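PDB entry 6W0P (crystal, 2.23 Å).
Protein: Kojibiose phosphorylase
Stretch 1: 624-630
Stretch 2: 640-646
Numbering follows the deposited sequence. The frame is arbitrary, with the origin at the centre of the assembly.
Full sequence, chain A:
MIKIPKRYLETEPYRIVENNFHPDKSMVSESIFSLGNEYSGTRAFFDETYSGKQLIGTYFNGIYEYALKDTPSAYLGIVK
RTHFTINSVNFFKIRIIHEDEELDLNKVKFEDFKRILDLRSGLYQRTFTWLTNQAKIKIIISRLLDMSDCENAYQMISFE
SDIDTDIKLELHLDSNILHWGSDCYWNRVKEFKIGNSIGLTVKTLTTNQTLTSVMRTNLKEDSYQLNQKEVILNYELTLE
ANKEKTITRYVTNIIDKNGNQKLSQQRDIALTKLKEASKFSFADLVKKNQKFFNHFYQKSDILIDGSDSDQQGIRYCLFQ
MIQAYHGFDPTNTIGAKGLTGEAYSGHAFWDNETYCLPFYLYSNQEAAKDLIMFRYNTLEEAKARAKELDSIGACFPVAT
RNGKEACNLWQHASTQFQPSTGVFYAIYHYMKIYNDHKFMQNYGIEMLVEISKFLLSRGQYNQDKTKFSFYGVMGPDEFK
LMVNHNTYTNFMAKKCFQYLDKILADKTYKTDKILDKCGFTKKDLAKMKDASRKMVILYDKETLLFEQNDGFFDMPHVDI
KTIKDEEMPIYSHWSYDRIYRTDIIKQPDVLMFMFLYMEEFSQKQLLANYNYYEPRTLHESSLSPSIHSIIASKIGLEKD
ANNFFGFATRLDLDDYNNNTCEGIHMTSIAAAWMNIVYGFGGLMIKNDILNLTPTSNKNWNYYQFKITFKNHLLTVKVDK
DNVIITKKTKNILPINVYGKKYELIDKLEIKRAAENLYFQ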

ATOM      1  N   SER A 624      17.218 -15.436 -11.511  1.00 34.61           N
ATOM      2  CA  SER A 624      18.584 -15.028 -11.103  1.00 32.33           C
ATOM      3  C   SER A 624      19.624 -16.104 -11.410  1.00 30.39           C
ATOM      4  O   SER A 624      20.641 -15.786 -11.994  1.00 29.55           O
ATOM      5  CB  SER A 624      18.617 -14.612  -9.670  1.00 32.13           C
ATOM      6  OG  SER A 624      19.925 -14.224  -9.307  1.00 32.65           O
ATOM      7  N   PRO A 625      19.459 -17.378 -10.998  1.00 28.98           N
ATOM      8  CA  PRO A 625      20.521 -18.369 -11.152  1.00 28.45           C
ATOM      9  C   PRO A 625      21.057 -18.556 -12.577  1.00 28.20           C
ATOM     10  O   PRO A 625      22.256 -18.692 -12.739  1.00 27.82           O
ATOM     11  CB  PRO A 625      19.862 -19.673 -10.660  1.00 28.48           C
ATOM     12  CG  PRO A 625      18.837 -19.193  -9.642  1.00 28.54           C
ATOM     13  CD  PRO A 625      18.295 -17.928 -10.270  1.00 28.60           C
ATOM     14  N   SER A 626      20.170 -18.565 -13.570  1.00 27.63           N
ATOM     15  CA  SER A 626      20.519 -18.797 -14.996  1.00 27.48           C
ATOM     16  C   SER A 626      21.356 -17.627 -15.553  1.00 27.35           C
ATOM     17  O   SER A 626      22.260 -17.870 -16.365  1.00 27.65           O
ATOM     18  CB  SER A 626      19.268 -19.077 -15.837  1.00 27.01           C
ATOM     19  OG  SER A 626      18.419 -17.936 -15.937  1.00 26.76           O
ATOM     20  N   ILE A 627      21.038 -16.391 -15.184  1.00 26.94           N
ATOM     21  CA  ILE A 627      21.745 -15.190 -15.701  1.00 27.18           C
ATOM     22  C   ILE A 627      23.175 -15.223 -15.165  1.00 27.44           C
ATOM     23  O   ILE A 627      24.112 -15.013 -15.938  1.00 27.20           O
ATOM     24  CB  ILE A 627      21.018 -13.909 -15.282  1.00 27.09           C
ATOM     25  CG1 ILE A 627      19.605 -13.863 -15.860  1.00 27.24           C
ATOM     26  CG2 ILE A 627      21.827 -12.696 -15.681  1.00 27.45           C
ATOM     27  CD1 ILE A 627      19.592 -14.004 -17.342  1.00 27.64           C
ATOM     28  N   HIS A 628      23.318 -15.493 -13.876  1.00 27.50           N
ATOM     29  CA  HIS A 628      24.635 -15.572 -13.199  1.00 28.53           C
ATOM     30  C   HIS A 628      25.435 -16.757 -13.782  1.00 28.26           C
ATOM     31  O   HIS A 628      26.668 -16.594 -13.999  1.00 27.16           O
ATOM     32  CB  HIS A 628      24.432 -15.596 -11.664  1.00 29.37           C
ATOM     33  CG  HIS A 628      23.944 -14.303 -11.086  1.00 29.57           C
ATOM     34  ND1 HIS A 628      22.603 -14.004 -10.924  1.00 29.72           N
ATOM     35  CD2 HIS A 628      24.620 -13.227 -10.638  1.00 30.26           C
ATOM     36  CE1 HIS A 628      22.478 -12.806 -10.405  1.00 29.52           C
ATOM     37  NE2 HIS A 628      23.706 -12.307 -10.223  1.00 30.08           N
ATOM     38  N   SER A 629      24.786 -17.913 -14.022  1.00 27.96           N
ATOM     39  CA  SER A 629      25.455 -19.092 -14.636  1.00 28.29           C
ATOM     40  C   SER A 629      25.997 -18.685 -16.008  1.00 28.79           C
ATOM     41  O   SER A 629      27.158 -19.019 -16.307  1.00 28.49           O
ATOM     42  CB  SER A 629      24.579 -20.309 -14.786  1.00 28.34           C
ATOM     43  OG  SER A 629      25.346 -21.356 -15.393  1.00 28.46           O
ATOM     44  N   ILE A 630      25.188 -17.967 -16.796  1.00 28.59           N
ATOM     45  CA  ILE A 630      25.538 -17.619 -18.204  1.00 28.98           C
ATOM     46  C   ILE A 630      26.718 -16.670 -18.179  1.00 29.35           C
ATOM     47  O   ILE A 630      27.644 -16.898 -18.950  1.00 29.60           O
ATOM     48  CB  ILE A 630      24.347 -17.036 -18.980  1.00 28.75           C
ATOM     49  CG1 ILE A 630      23.322 -18.140 -19.269  1.00 28.55           C
ATOM     50  CG2 ILE A 630      24.830 -16.346 -20.247  1.00 28.95           C
ATOM     51  CD1 ILE A 630      21.904 -17.663 -19.353  1.00 28.63           C
ATOM     52  N   ASP A 640      31.293 -21.723 -10.451  1.00 37.07           N
ATOM     53  CA  ASP A 640      30.088 -20.863 -10.354  1.00 35.86           C
ATOM     54  C   ASP A 640      29.082 -21.205 -11.466  1.00 33.76           C
ATOM     55  O   ASP A 640      27.881 -21.308 -11.174  1.00 31.97           O
ATOM     56  CB  ASP A 640      30.478 -19.397 -10.481  1.00 37.75           C
ATOM     57  CG  ASP A 640      31.180 -18.827  -9.272  1.00 39.13           C
ATOM     58  OD1 ASP A 640      31.528 -19.611  -8.390  1.00 39.51           O
ATOM     59  OD2 ASP A 640      31.368 -17.586  -9.247  1.00 42.83           O
ATOM     60  N   ALA A 641      29.526 -21.324 -12.719  1.00 32.68           N
ATOM     61  CA  ALA A 641      28.602 -21.618 -13.845  1.00 31.49           C
ATOM     62  C   ALA A 641      27.838 -22.906 -13.521  1.00 30.62           C
ATOM     63  O   ALA A 641      26.617 -22.929 -13.712  1.00 29.54           O
ATOM     64  CB  ALA A 641      29.320 -21.725 -15.169  1.00 31.28           C
ATOM     65  N   ASN A 642      28.541 -23.930 -13.044  1.00 30.60           N
ATOM     66  CA  ASN A 642      27.971 -25.282 -12.807  1.00 31.14           C
ATOM     67  C   ASN A 642      27.076 -25.252 -11.555  1.00 30.37           C
ATOM     68  O   ASN A 642      25.973 -25.837 -11.599  1.00 28.77           O
ATOM     69  CB  ASN A 642      29.079 -26.339 -12.758  1.00 32.19           C
ATOM     70  CG  ASN A 642      29.481 -26.805 -14.140  1.00 33.12           C
ATOM     71  OD1 ASN A 642      29.045 -27.859 -14.571  1.00 34.15           O
ATOM     72  ND2 ASN A 642      30.264 -26.016 -14.869  1.00 34.57           N
ATOM     73  N   ASN A 643      27.516 -24.580 -10.488  1.00 30.55           N
ATOM     74  CA  ASN A 643      26.724 -24.420  -9.235  1.00 31.49           C
ATOM     75  C   ASN A 643      25.381 -23.724  -9.533  1.00 30.67           C
ATOM     76  O   ASN A 643      24.329 -24.244  -9.080  1.00 30.85           O
ATOM     77  CB  ASN A 643      27.517 -23.695  -8.136  1.00 31.88           C
ATOM     78  CG  ASN A 643      28.574 -24.568  -7.510  1.00 32.99           C
ATOM     79  OD1 ASN A 643      28.557 -25.784  -7.691  1.00 33.43           O
ATOM     80  ND2 ASN A 643      29.515 -23.956  -6.799  1.00 33.80           N
ATOM     81  N   PHE A 644      25.401 -22.609 -10.276  1.00 30.47           N
ATOM     82  CA  PHE A 644      24.201 -21.811 -10.644  1.00 30.10           C
ATOM     83  C   PHE A 644      23.270 -22.617 -11.568  1.00 30.09           C
ATOM     84  O   PHE A 644      21.994 -22.456 -11.456  1.00 29.26           O
ATOM     85  CB  PHE A 644      24.586 -20.461 -11.262  1.00 30.78           C
ATOM     86  CG  PHE A 644      24.937 -19.398 -10.246  1.00 31.35           C
ATOM     87  CD1 PHE A 644      24.035 -19.072  -9.227  1.00 31.52           C
ATOM     88  CD2 PHE A 644      26.145 -18.711 -10.308  1.00 32.18           C
ATOM     89  CE1 PHE A 644      24.345 -18.116  -8.270  1.00 31.64           C
ATOM     90  CE2 PHE A 644      26.461 -17.748  -9.351  1.00 32.41           C
ATOM     91  CZ  PHE A 644      25.549 -17.438  -8.347  1.00 32.32           C
ATOM     92  N   PHE A 645      23.817 -23.444 -12.460  1.00 29.05           N
ATOM     93  CA  PHE A 645      22.962 -24.354 -13.249  1.00 29.28           C
ATOM     94  C   PHE A 645      22.198 -25.253 -12.279  1.00 29.87           C
ATOM     95  O   PHE A 645      20.982 -25.220 -12.356  1.00 30.49           O
ATOM     96  CB  PHE A 645      23.728 -25.204 -14.257  1.00 29.62           C
ATOM     97  CG  PHE A 645      22.810 -26.084 -15.068  1.00 29.62           C
ATOM     98  CD1 PHE A 645      22.106 -25.571 -16.147  1.00 29.26           C
ATOM     99  CD2 PHE A 645      22.636 -27.419 -14.740  1.00 29.73           C
ATOM    100  CE1 PHE A 645      21.259 -26.372 -16.892  1.00 29.11           C
ATOM    101  CE2 PHE A 645      21.799 -28.226 -15.495  1.00 29.41           C
ATOM    102  CZ  PHE A 645      21.108 -27.698 -16.563  1.00 29.26           C
ATOM    103  N   GLY A 646      22.895 -25.977 -11.391  1.00 30.54           N
ATOM    104  CA  GLY A 646      22.322 -26.847 -10.340  1.00 30.94           C
ATOM    105  C   GLY A 646      21.106 -27.630 -10.818  1.00 31.38           C
ATOM    106  O   GLY A 646      21.246 -28.425 -11.749  1.00 30.56           O
TER

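Two helical segments of one chain of kojibiose phosphorylase pack here nearly antiparallel, their axes 162° apart in direction and only 7.9 Å from each other at closest approach. Where the CA atoms come closest, the residues, S629 and A641, are small. Together the two stretches bury 275 Å², a modest area concentrated on a few residues.

D640, at the start of stretch 2, has its CA-to-CB bond sideways to the partner helix and makes no contact with it. Within stretch 2, its O accepts the backbone hydrogen bond from F644 N at 2.9 Å, one turn of helix linking the first residue to the one that matters most for packing; its OD2 is bonded elsewhere in the structure.

A641 sets the register. Its CA lies 4.1 Å from the CA of S629, so the two backbones come almost within touching distance, and a methyl group is all that A641 adds beyond its backbone. The polar tie of the contact forms at this point: S629 OG donates a hydrogen bond to A641 O at 2.6 Å, a short one. That same carbonyl also accepts the helical hydrogen bond from F645 N at 3.1 Å, so the serine reaches an oxygen already engaged in its own helix and adds a second donor without breaking the first bond. S629, with chi1 at 180° (t), brings its hydroxyl across the narrow gap; its OG also has a hydrogen bond elsewhere in the structure. The rule is that a small polar side chain can pin neighbouring helices together through a main-chain acceptor.

N642 and N643 pass the interface by. The CA-to-CB bond of N642 points away from the partner; that of N643 starts sideways, but the end of the side chain leads away.

One turn after D640, the CA-to-CB bond of F644 points toward stretch 1, and its side chain packs beside the S629 and A641 pair. It has the largest covered area of any residue here, 90 Å². Its CB sits 3.5 Å from S629 CB and 3.3 Å from P625 O, a carbonyl that meanwhile accepts the hydrogen bond from S629 N at 2.9 Å. Farther out, the ring lies against H628: H628 CB is 3.8 Å from the F644 ring centroid and 12° off its normal, a CH-pi contact over one face. The two rings themselves meet obliquely, centroids 5.6 Å apart and planes at 35°. H628 is held from within its own stretch, its ND1 donating to S624 O at 2.9 Å with a nearly straight angle of 167°. P625 adds a looser apolar contact, its CB 4.5 Å from F644 CD1.

F645 turns its CA-to-CB bond away and touches the partner only lightly, its N 3.9 Å from S629 OG. G646 then leaves helical geometry with positive phi, which favours glycine; an ideal CB there would clash with N643 O at 3.0 Å, a constraint from its own stretch rather than from the partner.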